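Local atomic coordinates of aromatic-amino-acid transaminase TyrB (Burkholderia cenocepacia K56-2Valvano, PDB entry 4WD2), a protein that probably transfers the amino group of aromatic amino acids to 2-oxo acids, using a pyridoxal phosphate cofactor, as a dimeric aminotransferase. Residues E261-L266 and N293-G298; M220-F225 and R353-Y358; Y155-E160 and V195-G200. All coordinates share one frame; numbering follows the deposited sequence.

Interaction 1 of 3, residues E261-L266 and N293-G298; sequences ERVGGL and NPQTYG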
ATOM      1  N   GLU A 261      -4.587  -4.535   9.015  1.00 10.64           N
ATOM      2  CA  GLU A 261      -3.594  -3.483   9.194  1.00 12.94           C
ATOM      3  C   GLU A 261      -2.423  -3.647   8.225  1.00 14.31           C
ATOM      4  O   GLU A 261      -1.456  -2.891   8.280  1.00 15.93           O
ATOM      5  CB  GLU A 261      -3.094  -3.438  10.645  1.00 13.53           C
ATOM      6  CG  GLU A 261      -4.162  -3.111  11.707  1.00 13.13           C
ATOM      7  CD  GLU A 261      -4.856  -1.747  11.531  1.00 13.36           C
ATOM      8  OE1 GLU A 261      -4.464  -0.938  10.660  1.00 13.01           O
ATOM      9  OE2 GLU A 261      -5.811  -1.485  12.292  1.00 12.78           O
ATOM     10  N   ARG A 262      -2.531  -4.638   7.342  1.00 13.00           N
ATOM     11  CA  ARG A 262      -1.625  -4.816   6.202  1.00 11.37           C
ATOM     12  C   ARG A 262      -0.138  -4.734   6.552  1.00 11.44           C
ATOM     13  O   ARG A 262       0.541  -3.748   6.236  1.00 10.40           O
ATOM     14  CB  ARG A 262      -1.952  -3.786   5.111  1.00 10.40           C
ATOM     15  CG  ARG A 262      -3.443  -3.664   4.785  1.00 11.62           C
ATOM     16  CD  ARG A 262      -4.088  -5.002   4.467  1.00 12.24           C
ATOM     17  NE  ARG A 262      -3.479  -5.657   3.312  1.00 12.86           N
ATOM     18  CZ  ARG A 262      -3.088  -6.928   3.295  1.00 11.54           C
ATOM     19  NH1 ARG A 262      -2.537  -7.443   2.201  1.00 10.72           N
ATOM     20  NH2 ARG A 262      -3.247  -7.683   4.375  1.00 10.17           N
ATOM     21  N   VAL A 263       0.364  -5.778   7.199  1.00 11.22           N
ATOM     22  CA  VAL A 263       1.760  -5.823   7.594  1.00 11.31           C
ATOM     23  C   VAL A 263       2.430  -7.113   7.130  1.00 10.62           C
ATOM     24  O   VAL A 263       1.906  -8.212   7.314  1.00 10.61           O
ATOM     25  CB  VAL A 263       1.914  -5.675   9.119  1.00 11.23           C
ATOM     26  CG1 VAL A 263       1.868  -4.204   9.501  1.00 12.79           C
ATOM     27  CG2 VAL A 263       0.826  -6.448   9.841  1.00 10.21           C
ATOM     28  N   GLY A 264       3.590  -6.950   6.504  1.00 10.12           N
ATOM     29  CA  GLY A 264       4.361  -8.065   5.998  1.00  8.64           C
ATOM     30  C   GLY A 264       5.790  -7.646   5.741  1.00  8.42           C
ATOM     31  O   GLY A 264       6.174  -6.513   6.044  1.00  8.69           O
ATOM     32  N   GLY A 265       6.588  -8.560   5.193  1.00  7.51           N
ATOM     33  CA  GLY A 265       7.948  -8.230   4.817  1.00  6.33           C
ATOM     34  C   GLY A 265       8.346  -8.816   3.477  1.00  6.05           C
ATOM     35  O   GLY A 265       7.770  -9.804   3.015  1.00  7.66           O
ATOM     36  N   LEU A 266       9.329  -8.190   2.844  1.00  7.17           N
ATOM     37  CA  LEU A 266       9.975  -8.764   1.675  1.00  7.12           C
ATOM     38  C   LEU A 266      11.469  -8.836   1.945  1.00  8.10           C
ATOM     39  O   LEU A 266      12.090  -7.836   2.297  1.00  9.07           O
ATOM     40  CB  LEU A 266       9.697  -7.939   0.414  1.00  7.38           C
ATOM     41  CG  LEU A 266      10.433  -8.408  -0.848  1.00  8.64           C
ATOM     42  CD1 LEU A 266      10.048  -9.834  -1.228  1.00  7.83           C
ATOM     43  CD2 LEU A 266      10.185  -7.448  -2.020  1.00  9.28           C
ATOM     44  N   ASN A 293       5.820   5.163   0.502  1.00 11.95           N
ATOM     45  CA  ASN A 293       6.346   4.663   1.773  1.00 12.18           C
ATOM     46  C   ASN A 293       5.211   4.019   2.570  1.00 12.07           C
ATOM     47  O   ASN A 293       4.049   4.381   2.373  1.00 12.30           O
ATOM     48  CB  ASN A 293       7.020   5.787   2.572  1.00 12.21           C
ATOM     49  CG  ASN A 293       6.235   7.081   2.546  1.00 11.84           C
ATOM     50  OD1 ASN A 293       5.248   7.239   3.268  1.00 11.67           O
ATOM     51  ND2 ASN A 293       6.688   8.030   1.731  1.00 11.16           N
ATOM     52  N   PRO A 294       5.534   3.049   3.451  1.00 10.98           N
ATOM     53  CA  PRO A 294       4.493   2.260   4.123  1.00 10.70           C
ATOM     54  C   PRO A 294       3.958   2.918   5.391  1.00 10.99           C
ATOM     55  O   PRO A 294       4.497   3.944   5.807  1.00 12.03           O
ATOM     56  CB  PRO A 294       5.217   0.962   4.456  1.00  8.33           C
ATOM     57  CG  PRO A 294       6.614   1.425   4.754  1.00  8.95           C
ATOM     58  CD  PRO A 294       6.885   2.580   3.816  1.00  9.77           C
ATOM     59  N   GLN A 295       2.933   2.321   6.002  1.00 10.69           N
ATOM     60  CA  GLN A 295       2.241   2.937   7.132  1.00 10.00           C
ATOM     61  C   GLN A 295       2.861   2.571   8.475  1.00 10.95           C
ATOM     62  O   GLN A 295       3.638   1.618   8.597  1.00 11.12           O
ATOM     63  CB  GLN A 295       0.750   2.566   7.127  1.00 11.11           C
ATOM     64  CG  GLN A 295       0.402   1.201   7.721  1.00 12.06           C
ATOM     65  CD  GLN A 295       0.722   0.031   6.793  1.00 12.65           C
ATOM     66  OE1 GLN A 295       1.577   0.123   5.916  1.00 12.93           O
ATOM     67  NE2 GLN A 295       0.025  -1.075   6.987  1.00 14.22           N
ATOM     68  N   THR A 296       2.491   3.342   9.487  1.00 10.35           N
ATOM     69  CA  THR A 296       3.206   3.343  10.753  1.00 11.58           C
ATOM     70  C   THR A 296       2.564   2.452  11.809  1.00 10.59           C
ATOM     71  O   THR A 296       3.252   1.721  12.512  1.00  9.81           O
ATOM     72  CB  THR A 296       3.310   4.782  11.300  1.00 11.62           C
ATOM     73  OG1 THR A 296       4.089   5.581  10.401  1.00 12.68           O
ATOM     74  CG2 THR A 296       3.953   4.805  12.675  1.00 11.62           C
ATOM     75  N   TYR A 297       1.245   2.517  11.919  1.00 11.34           N
ATOM     76  CA  TYR A 297       0.562   1.911  13.055  1.00 11.84           C
ATOM     77  C   TYR A 297       0.860   0.414  13.214  1.00 11.64           C
ATOM     78  O   TYR A 297       1.455   0.005  14.211  1.00 10.38           O
ATOM     79  CB  TYR A 297      -0.945   2.131  12.951  1.00 12.39           C
ATOM     80  CG  TYR A 297      -1.659   1.654  14.185  1.00 14.76           C
ATOM     81  CD1 TYR A 297      -2.384   0.476  14.177  1.00 15.21           C
ATOM     82  CD2 TYR A 297      -1.572   2.368  15.374  1.00 16.61           C
ATOM     83  CE1 TYR A 297      -3.026   0.026  15.311  1.00 17.67           C
ATOM     84  CE2 TYR A 297      -2.207   1.924  16.521  1.00 18.31           C
ATOM     85  CZ  TYR A 297      -2.937   0.754  16.481  1.00 18.71           C
ATOM     86  OH  TYR A 297      -3.576   0.303  17.619  1.00 20.20           O
ATOM     87  N   GLY A 298       0.456  -0.393  12.236  1.00 11.37           N
ATOM     88  CA  GLY A 298       0.689  -1.830  12.279  1.00 11.13           C
ATOM     89  C   GLY A 298       2.144  -2.253  12.467  1.00 13.07           C
ATOM     90  O   GLY A 298       2.436  -3.222  13.179  1.00 13.11           O
TER
HETATM   91  O   HOH W   1      -2.044   0.144  10.011  1.00 16.89           O
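Glu-261 and Gly-298 bring the two backbones together, their CA atoms 5.5 Å apart where the turn ahead of strand 264-269 meets the N-terminal end of helix 297-307. Gln-295 carries the polar part of the contact. Its NE2 lies 2.8 Å from Arg-262 O in a fairly straight hydrogen bond (150° at the hydrogen), approaching from above the carbonyl plane, and makes a second, weak bond of 2.7 Å to Glu-261 O. One carboxamide nitrogen thus serves two successive buried carbonyls. CG of Gln-295 stands between its backbone N and carbonyl carbon (chi1 82°), and a further bend at chi2 turns the amide across to the turn. On the apolar side Val-263 presses CG1 against Gly-298 C at 3.6 Å; a glycine suits this place because any CB there would run into that methyl and crowd Glu-261 O.

Glu-261 curls toward the helix start, where its CD comes within 4.2 Å of Tyr-297 CD1. Its OE1 accepts a hydrogen bond from a water, which is weakly bonded in turn to Gly-298 N, and OE1 also takes the backbone N of Tyr-297 of the second subunit. Arg-262 sends its guanidinium the other way: NH2 bonds Tyr-259 O, while NH1 bonds the phosphate of the cofactor-bearing lysine, LLP at position 254, and Tyr-291 O of the second subunit. By gripping the carbonyls of the peptide groups on either side of Arg-262, Gln-295 probably helps position it. The arrangement belongs to the phosphate end of the cofactor site in fold-type I aminotransferases, which is built at the dimer interface.

Interaction 2 of 3, residues M220-F225 and R353-Y358; sequences MAYQGF and RGMFTY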
ATOM      1  N   MET A 220       5.790 -17.190   2.396  1.00  6.38           N
ATOM      2  CA  MET A 220       5.592 -17.724   3.736  1.00  6.49           C
ATOM      3  C   MET A 220       4.539 -16.907   4.465  1.00  8.34           C
ATOM      4  O   MET A 220       4.859 -15.966   5.184  1.00 10.46           O
ATOM      5  CB  MET A 220       6.909 -17.731   4.525  1.00  7.30           C
ATOM      6  CG  MET A 220       6.809 -18.450   5.871  1.00  8.08           C
ATOM      7  SD  MET A 220       8.403 -18.668   6.660  1.00 12.55           S
ATOM      8  CE  MET A 220       8.987 -16.974   6.657  1.00 12.19           C
ATOM      9  N   ALA A 221       3.277 -17.270   4.269  1.00  9.06           N
ATOM     10  CA  ALA A 221       2.174 -16.483   4.789  1.00 10.12           C
ATOM     11  C   ALA A 221       1.700 -16.978   6.154  1.00 11.96           C
ATOM     12  O   ALA A 221       0.944 -16.282   6.844  1.00 13.13           O
ATOM     13  CB  ALA A 221       1.019 -16.480   3.787  1.00 10.59           C
ATOM     14  N   TYR A 222       2.164 -18.163   6.551  1.00 10.41           N
ATOM     15  CA  TYR A 222       1.685 -18.800   7.777  1.00  9.19           C
ATOM     16  C   TYR A 222       2.782 -19.273   8.713  1.00  8.46           C
ATOM     17  O   TYR A 222       2.637 -20.335   9.316  1.00  9.66           O
ATOM     18  CB  TYR A 222       0.789 -20.004   7.433  1.00  9.56           C
ATOM     19  CG  TYR A 222      -0.343 -19.632   6.526  1.00 10.94           C
ATOM     20  CD1 TYR A 222      -1.516 -19.102   7.040  1.00  9.95           C
ATOM     21  CD2 TYR A 222      -0.222 -19.762   5.150  1.00 11.99           C
ATOM     22  CE1 TYR A 222      -2.544 -18.729   6.215  1.00 11.78           C
ATOM     23  CE2 TYR A 222      -1.248 -19.390   4.313  1.00 11.49           C
ATOM     24  CZ  TYR A 222      -2.406 -18.876   4.854  1.00 12.71           C
ATOM     25  OH  TYR A 222      -3.434 -18.504   4.032  1.00 12.99           O
ATOM     26  N   GLN A 223       3.871 -18.515   8.841  1.00  6.81           N
ATOM     27  CA  GLN A 223       4.937 -18.921   9.758  1.00  7.89           C
ATOM     28  C   GLN A 223       4.378 -19.052  11.169  1.00  8.63           C
ATOM     29  O   GLN A 223       3.890 -18.085  11.745  1.00 10.86           O
ATOM     30  CB  GLN A 223       6.109 -17.928   9.747  1.00  6.65           C
ATOM     31  CG  GLN A 223       7.350 -18.446  10.498  1.00  6.16           C
ATOM     32  CD  GLN A 223       8.463 -17.419  10.613  1.00  7.66           C
ATOM     33  OE1 GLN A 223       8.277 -16.237  10.306  1.00  7.48           O
ATOM     34  NE2 GLN A 223       9.630 -17.869  11.069  1.00  9.57           N
ATOM     35  N   GLY A 224       4.419 -20.263  11.704  1.00  8.25           N
ATOM     36  CA  GLY A 224       3.936 -20.520  13.045  1.00 10.19           C
ATOM     37  C   GLY A 224       2.748 -21.456  13.092  1.00 10.43           C
ATOM     38  O   GLY A 224       2.421 -21.980  14.155  1.00 11.70           O
ATOM     39  N   PHE A 225       2.114 -21.681  11.944  1.00 10.25           N
ATOM     40  CA  PHE A 225       0.907 -22.511  11.881  1.00 11.09           C
ATOM     41  C   PHE A 225       1.117 -23.963  11.456  1.00 11.27           C
ATOM     42  O   PHE A 225       0.161 -24.731  11.408  1.00 12.71           O
ATOM     43  CB  PHE A 225      -0.109 -21.887  10.925  1.00 11.30           C
ATOM     44  CG  PHE A 225      -0.817 -20.696  11.489  1.00 13.08           C
ATOM     45  CD1 PHE A 225      -1.851 -20.855  12.396  1.00 14.35           C
ATOM     46  CD2 PHE A 225      -0.457 -19.425  11.105  1.00 11.42           C
ATOM     47  CE1 PHE A 225      -2.506 -19.764  12.909  1.00 15.00           C
ATOM     48  CE2 PHE A 225      -1.110 -18.326  11.611  1.00 13.21           C
ATOM     49  CZ  PHE A 225      -2.134 -18.491  12.511  1.00 14.51           C
ATOM     50  N   ARG A 353      -1.485 -29.713   6.299  1.00 11.12           N
ATOM     51  CA  ARG A 353      -1.067 -28.806   7.369  1.00 17.89           C
ATOM     52  C   ARG A 353      -1.494 -27.358   7.152  1.00 15.31           C
ATOM     53  O   ARG A 353      -1.714 -26.927   6.019  1.00 14.33           O
ATOM     54  CB  ARG A 353       0.455 -28.858   7.537  1.00 21.34           C
ATOM     55  CG  ARG A 353       0.980 -30.164   8.099  1.00 25.75           C
ATOM     56  CD  ARG A 353       2.388 -29.987   8.631  1.00 30.11           C
ATOM     57  NE  ARG A 353       3.241 -29.301   7.667  1.00 33.66           N
ATOM     58  CZ  ARG A 353       4.481 -28.895   7.921  1.00 36.80           C
ATOM     59  NH1 ARG A 353       5.019 -29.113   9.115  1.00 37.90           N
ATOM     60  NH2 ARG A 353       5.184 -28.275   6.980  1.00 37.67           N
ATOM     61  N   GLY A 354      -1.597 -26.611   8.248  1.00 13.37           N
ATOM     62  CA  GLY A 354      -1.951 -25.204   8.185  1.00 12.52           C
ATOM     63  C   GLY A 354      -3.446 -25.007   8.285  1.00 11.61           C
ATOM     64  O   GLY A 354      -4.150 -25.852   8.818  1.00 11.04           O
ATOM     65  N   MET A 355      -3.947 -23.901   7.750  1.00 12.97           N
ATOM     66  CA  MET A 355      -5.365 -23.601   7.907  1.00 13.61           C
ATOM     67  C   MET A 355      -6.261 -24.295   6.894  1.00 12.37           C
ATOM     68  O   MET A 355      -7.477 -24.296   7.057  1.00 14.04           O
ATOM     69  CB  MET A 355      -5.599 -22.097   7.834  1.00 14.82           C
ATOM     70  CG  MET A 355      -5.179 -21.381   9.094  1.00 16.63           C
ATOM     71  SD  MET A 355      -5.546 -19.643   8.969  1.00 28.72           S
ATOM     72  CE  MET A 355      -4.080 -18.966   9.736  1.00 28.13           C
ATOM     73  N   PHE A 356      -5.685 -24.887   5.858  1.00 10.33           N
ATOM     74  CA  PHE A 356      -6.524 -25.443   4.799  1.00  9.56           C
ATOM     75  C   PHE A 356      -6.339 -26.921   4.583  1.00 13.24           C
ATOM     76  O   PHE A 356      -5.275 -27.476   4.841  1.00  9.61           O
ATOM     77  CB  PHE A 356      -6.262 -24.716   3.484  1.00 11.28           C
ATOM     78  CG  PHE A 356      -6.449 -23.235   3.577  1.00 13.75           C
ATOM     79  CD1 PHE A 356      -7.718 -22.693   3.669  1.00 14.70           C
ATOM     80  CD2 PHE A 356      -5.355 -22.385   3.597  1.00 14.74           C
ATOM     81  CE1 PHE A 356      -7.898 -21.325   3.769  1.00 15.53           C
ATOM     82  CE2 PHE A 356      -5.524 -21.024   3.700  1.00 15.66           C
ATOM     83  CZ  PHE A 356      -6.801 -20.489   3.785  1.00 16.48           C
ATOM     84  N   THR A 357      -7.399 -27.552   4.098  1.00 13.72           N
ATOM     85  CA  THR A 357      -7.326 -28.927   3.644  1.00 12.81           C
ATOM     86  C   THR A 357      -8.103 -29.059   2.339  1.00 12.10           C
ATOM     87  O   THR A 357      -9.178 -28.469   2.173  1.00 12.14           O
ATOM     88  CB  THR A 357      -7.850 -29.914   4.722  1.00 10.43           C
ATOM     89  OG1 THR A 357      -6.737 -30.598   5.315  1.00 11.07           O
ATOM     90  CG2 THR A 357      -8.807 -30.958   4.127  1.00  9.45           C
ATOM     91  N   TYR A 358      -7.509 -29.777   1.391  1.00 11.58           N
ATOM     92  CA  TYR A 358      -8.206 -30.176   0.177  1.00 11.43           C
ATOM     93  C   TYR A 358      -8.932 -31.476   0.471  1.00 11.01           C
ATOM     94  O   TYR A 358      -8.299 -32.528   0.546  1.00 11.34           O
ATOM     95  CB  TYR A 358      -7.226 -30.351  -0.989  1.00 11.44           C
ATOM     96  CG  TYR A 358      -7.408 -29.331  -2.092  1.00 12.38           C
ATOM     97  CD1 TYR A 358      -7.811 -28.034  -1.804  1.00 12.99           C
ATOM     98  CD2 TYR A 358      -7.198 -29.673  -3.421  1.00 12.22           C
ATOM     99  CE1 TYR A 358      -7.990 -27.102  -2.806  1.00 12.92           C
ATOM    100  CE2 TYR A 358      -7.371 -28.749  -4.431  1.00 12.04           C
ATOM    101  CZ  TYR A 358      -7.775 -27.467  -4.117  1.00 12.99           C
ATOM    102  OH  TYR A 358      -7.951 -26.543  -5.114  1.00 14.00           O
TER
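Met-355 reaches between Tyr-222 and Phe-225, and its methyl group is tightly packed. CE sits over one face of the Phe-225 ring, 3.5 Å from the centroid and 15° off the normal, a close CH-pi contact whose shortest approach is to the CZ corner. Met-355 CE also meets the edge of the Tyr-222 ring, 3.7 Å from CD1, while SD lies farther back from both rings in Met-aromatic contacts. Methionine suits the place because its chain is extended through chi2 (-177°) and bends only at chi3, which brings a slim methyl tip, with the polarisable sulfur behind it, in between two aromatics.

Beside it, Tyr-222 crosses Phe-356 at about a right angle. Tyr-222 OH comes in at the edge of the Phe-356 ring, 3.3 Å from CE2, and hydrogen-bonds O3 of the cofactor on LLP 254; the phenylalanine edge therefore flanks a hydroxyl already engaged with the cofactor.

Packing is looser where the backbones are nearest. Phe-225 O stands 3.9 Å from Gly-354 CA, with no hydrogen bond between the segments, although this side too is buried. Solvent is approached next to it, at the partly exposed Arg-353, whose guanidinium forms a salt bridge with Asp-196. Within 220-225, Phe-225 N bonds Tyr-222 O at 3.0 Å across a type II turn, with Gly-224 in the position whose positive phi glycine accepts readily.

The turn follows strand 215-220 of the large sheet. Helix 309-338 packs on Phe-225 and Met-355 through Ile-326, and strand 356-358 pairs antiparallel with strand 382-384.

Interaction 3 of 3, residues Y155-E160 and V195-G200; sequences YPYYDE and VDLDEG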
ATOM      1  N   TYR A 155       3.436 -25.837 -12.268  1.00 12.72           N
ATOM      2  CA  TYR A 155       4.143 -27.107 -12.152  1.00 12.72           C
ATOM      3  C   TYR A 155       3.247 -28.078 -11.382  1.00 12.39           C
ATOM      4  O   TYR A 155       2.393 -27.641 -10.604  1.00 11.90           O
ATOM      5  CB  TYR A 155       5.512 -26.934 -11.467  1.00 12.14           C
ATOM      6  CG  TYR A 155       5.494 -26.211 -10.135  1.00 11.51           C
ATOM      7  CD1 TYR A 155       5.115 -26.867  -8.970  1.00 11.73           C
ATOM      8  CD2 TYR A 155       5.897 -24.881 -10.037  1.00 11.05           C
ATOM      9  CE1 TYR A 155       5.111 -26.207  -7.741  1.00 11.78           C
ATOM     10  CE2 TYR A 155       5.888 -24.212  -8.809  1.00 10.77           C
ATOM     11  CZ  TYR A 155       5.494 -24.885  -7.671  1.00 10.27           C
ATOM     12  OH  TYR A 155       5.475 -24.241  -6.462  1.00  9.47           O
ATOM     13  N   PRO A 156       3.410 -29.395 -11.620  1.00 12.71           N
ATOM     14  CA  PRO A 156       2.595 -30.376 -10.891  1.00 12.39           C
ATOM     15  C   PRO A 156       2.806 -30.249  -9.390  1.00 11.91           C
ATOM     16  O   PRO A 156       3.929 -29.981  -8.956  1.00 11.88           O
ATOM     17  CB  PRO A 156       3.109 -31.725 -11.405  1.00 12.07           C
ATOM     18  CG  PRO A 156       3.711 -31.423 -12.731  1.00 12.81           C
ATOM     19  CD  PRO A 156       4.273 -30.032 -12.628  1.00 12.65           C
ATOM     20  N   TYR A 157       1.753 -30.431  -8.603  1.00 10.96           N
ATOM     21  CA  TYR A 157       1.904 -30.310  -7.162  1.00 11.19           C
ATOM     22  C   TYR A 157       0.917 -31.210  -6.439  1.00 11.37           C
ATOM     23  O   TYR A 157       1.290 -32.261  -5.932  1.00 13.10           O
ATOM     24  CB  TYR A 157       1.738 -28.848  -6.722  1.00  9.60           C
ATOM     25  CG  TYR A 157       2.172 -28.582  -5.290  1.00  9.66           C
ATOM     26  CD1 TYR A 157       3.506 -28.374  -4.976  1.00 10.69           C
ATOM     27  CD2 TYR A 157       1.245 -28.543  -4.257  1.00  9.87           C
ATOM     28  CE1 TYR A 157       3.911 -28.130  -3.670  1.00 10.56           C
ATOM     29  CE2 TYR A 157       1.637 -28.311  -2.950  1.00  9.66           C
ATOM     30  CZ  TYR A 157       2.971 -28.101  -2.662  1.00 10.95           C
ATOM     31  OH  TYR A 157       3.362 -27.868  -1.357  1.00 11.93           O
ATOM     32  N   TYR A 158      -0.349 -30.810  -6.404  1.00 11.32           N
ATOM     33  CA  TYR A 158      -1.342 -31.590  -5.675  1.00 12.00           C
ATOM     34  C   TYR A 158      -1.653 -32.879  -6.412  1.00 13.31           C
ATOM     35  O   TYR A 158      -1.739 -32.899  -7.647  1.00 14.25           O
ATOM     36  CB  TYR A 158      -2.621 -30.785  -5.454  1.00 12.70           C
ATOM     37  CG  TYR A 158      -3.697 -31.545  -4.718  1.00 13.49           C
ATOM     38  CD1 TYR A 158      -3.589 -31.797  -3.356  1.00 13.98           C
ATOM     39  CD2 TYR A 158      -4.827 -32.008  -5.384  1.00 14.73           C
ATOM     40  CE1 TYR A 158      -4.573 -32.496  -2.677  1.00 14.70           C
ATOM     41  CE2 TYR A 158      -5.819 -32.706  -4.713  1.00 15.07           C
ATOM     42  CZ  TYR A 158      -5.685 -32.946  -3.363  1.00 15.43           C
ATOM     43  OH  TYR A 158      -6.671 -33.633  -2.696  1.00 18.18           O
ATOM     44  N   ASP A 159      -1.799 -33.958  -5.650  1.00 12.55           N
ATOM     45  CA  ASP A 159      -2.124 -35.250  -6.223  1.00 15.17           C
ATOM     46  C   ASP A 159      -3.553 -35.597  -5.870  1.00 16.26           C
ATOM     47  O   ASP A 159      -3.834 -36.011  -4.748  1.00 16.03           O
ATOM     48  CB  ASP A 159      -1.169 -36.334  -5.721  1.00 16.28           C
ATOM     49  CG  ASP A 159      -1.310 -37.637  -6.487  1.00 20.91           C
ATOM     50  OD1 ASP A 159      -2.369 -37.870  -7.105  1.00 22.25           O
ATOM     51  OD2 ASP A 159      -0.352 -38.436  -6.473  1.00 23.57           O
ATOM     52  N   GLU A 160      -4.443 -35.425  -6.842  1.00 17.93           N
ATOM     53  CA  GLU A 160      -5.869 -35.687  -6.670  1.00 22.07           C
ATOM     54  C   GLU A 160      -6.162 -37.064  -6.079  1.00 24.86           C
ATOM     55  O   GLU A 160      -7.077 -37.222  -5.267  1.00 26.66           O
ATOM     56  CB  GLU A 160      -6.592 -35.550  -8.016  1.00 22.87           C
ATOM     57  N   VAL A 195      -1.046 -29.398   1.436  1.00 10.01           N
ATOM     58  CA  VAL A 195       0.005 -30.373   1.148  1.00  8.95           C
ATOM     59  C   VAL A 195       1.376 -29.682   1.150  1.00  8.74           C
ATOM     60  O   VAL A 195       1.611 -28.751   0.380  1.00  6.94           O
ATOM     61  CB  VAL A 195      -0.235 -31.085  -0.203  1.00  8.85           C
ATOM     62  CG1 VAL A 195       0.954 -31.966  -0.569  1.00  7.15           C
ATOM     63  CG2 VAL A 195      -1.513 -31.921  -0.156  1.00  8.65           C
ATOM     64  N   ASP A 196       2.272 -30.147   2.019  1.00 10.32           N
ATOM     65  CA  ASP A 196       3.612 -29.560   2.148  1.00 10.40           C
ATOM     66  C   ASP A 196       4.726 -30.535   1.777  1.00 11.14           C
ATOM     67  O   ASP A 196       4.581 -31.746   1.923  1.00 11.21           O
ATOM     68  CB  ASP A 196       3.859 -29.070   3.580  1.00  9.65           C
ATOM     69  CG  ASP A 196       3.013 -27.865   3.952  1.00 11.06           C
ATOM     70  OD1 ASP A 196       2.363 -27.291   3.054  1.00 10.84           O
ATOM     71  OD2 ASP A 196       3.018 -27.481   5.145  1.00 11.82           O
ATOM     72  N   LEU A 197       5.853 -29.996   1.323  1.00 11.04           N
ATOM     73  CA  LEU A 197       7.064 -30.795   1.167  1.00  9.19           C
ATOM     74  C   LEU A 197       7.631 -31.121   2.541  1.00  9.58           C
ATOM     75  O   LEU A 197       7.475 -30.329   3.475  1.00 10.26           O
ATOM     76  CB  LEU A 197       8.117 -30.049   0.342  1.00  8.64           C
ATOM     77  CG  LEU A 197       8.076 -30.053  -1.190  1.00  8.29           C
ATOM     78  CD1 LEU A 197       6.777 -29.446  -1.721  1.00  7.72           C
ATOM     79  CD2 LEU A 197       9.279 -29.291  -1.724  1.00  6.95           C
ATOM     80  N   ASP A 198       8.295 -32.269   2.676  1.00  7.92           N
ATOM     81  CA  ASP A 198       9.077 -32.515   3.888  1.00  8.66           C
ATOM     82  C   ASP A 198      10.500 -31.993   3.667  1.00  8.51           C
ATOM     83  O   ASP A 198      10.855 -31.591   2.564  1.00  6.43           O
ATOM     84  CB  ASP A 198       9.074 -34.004   4.288  1.00 10.68           C
ATOM     85  CG  ASP A 198       9.669 -34.921   3.226  1.00 12.21           C
ATOM     86  OD1 ASP A 198      10.792 -34.663   2.744  1.00 12.61           O
ATOM     87  OD2 ASP A 198       9.012 -35.928   2.886  1.00 12.65           O
ATOM     88  N   GLU A 199      11.304 -31.984   4.724  1.00  7.19           N
ATOM     89  CA  GLU A 199      12.635 -31.377   4.674  1.00  7.11           C
ATOM     90  C   GLU A 199      13.604 -32.101   3.757  1.00  7.30           C
ATOM     91  O   GLU A 199      14.564 -31.502   3.281  1.00  7.87           O
ATOM     92  CB  GLU A 199      13.216 -31.292   6.080  1.00  8.28           C
ATOM     93  CG  GLU A 199      12.431 -30.323   6.948  1.00 11.04           C
ATOM     94  CD  GLU A 199      13.043 -30.110   8.311  1.00 12.64           C
ATOM     95  OE1 GLU A 199      14.028 -30.803   8.643  1.00 13.78           O
ATOM     96  OE2 GLU A 199      12.534 -29.238   9.043  1.00 12.42           O
ATOM     97  N   GLY A 200      13.350 -33.382   3.507  1.00  7.97           N
ATOM     98  CA  GLY A 200      14.134 -34.139   2.547  1.00  9.16           C
ATOM     99  C   GLY A 200      13.803 -33.726   1.123  1.00 10.21           C
ATOM    100  O   GLY A 200      14.702 -33.520   0.304  1.00 10.60           O
TER
HETATM  101  O   HOH W   2       3.613 -25.640   1.058  1.00 22.20           O
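Tyr-157 and Val-195 bury the most surface here, and a hydrogen bond joins them: Tyr-157 OH donates to Val-195 O over 2.6 Å. The bond is short, and the hydroxyl approaches bent from the C=O direction (143°) and tilted 27° from the carbonyl plane. CG of Tyr-157 is anti to its backbone N (chi1 -168°), which carries the ring away from its own strand and delivers the phenol to the loop. The acceptor oxygen lies at the edge of the ring, near its plane. A tyrosine suits such a place, since a long flat body can fill apolar space while its tip serves a buried carbonyl. Water also takes part: one molecule donates to Tyr-157 OH at 3.3 Å and to Asp-196 OD1 at 2.9 Å, so the hydroxyl acts as donor and acceptor at once. The carboxylate of Asp-196 is gripped further by the backbone N atoms of Cys-189 and His-190.

Strand 152-159 lies near one end of the mixed sheet of the large domain, in the alpha/beta fold of type I aminotransferases, and residues 195-198 end the loop that runs from strand 182-186 to helix 199-211. Asp-198 is the N-cap of that helix, its OD1 accepting from Gln-201 N.

Val-195 points its side chain at strand 152-159, and CG2 meets the edge of the Tyr-158 ring in its plane, 3.8 Å from CD1. The branched valine thus offers a methyl to one tyrosine while its carbonyl serves the other. Leu-197 completes the apolar part: CD1 comes obliquely to Tyr-157, 3.7 Å from CE1. Leu-165 of strand 164-165 packs against Tyr-157, Val-195 and Leu-197, and the Tyr-157 ring stacks with that of His-190.

All three contacts are largely buried, yet their surroundings differ. Interaction 2, whose centre is about 7 Å from that of the chain, is the deepest and relies on methyl and ring packing; interaction 1 joins carboxamide hydrogen bonds to a small apolar patch and borders the second subunit, while interaction 3 mixes a phenol hydrogen bond with apolar contacts and has partly exposed residues. Interactions 1 and 3 reach the same mixed sheet on opposite sides of the chain's centre, about 31 Å apart between centres. Interactions 2 and 3 touch through the Arg-353 to Asp-196 salt bridge and the packing of Tyr-358 on Tyr-158. LLP 254 connects interactions 1 and 2, which bind its phosphate and O3 respectively.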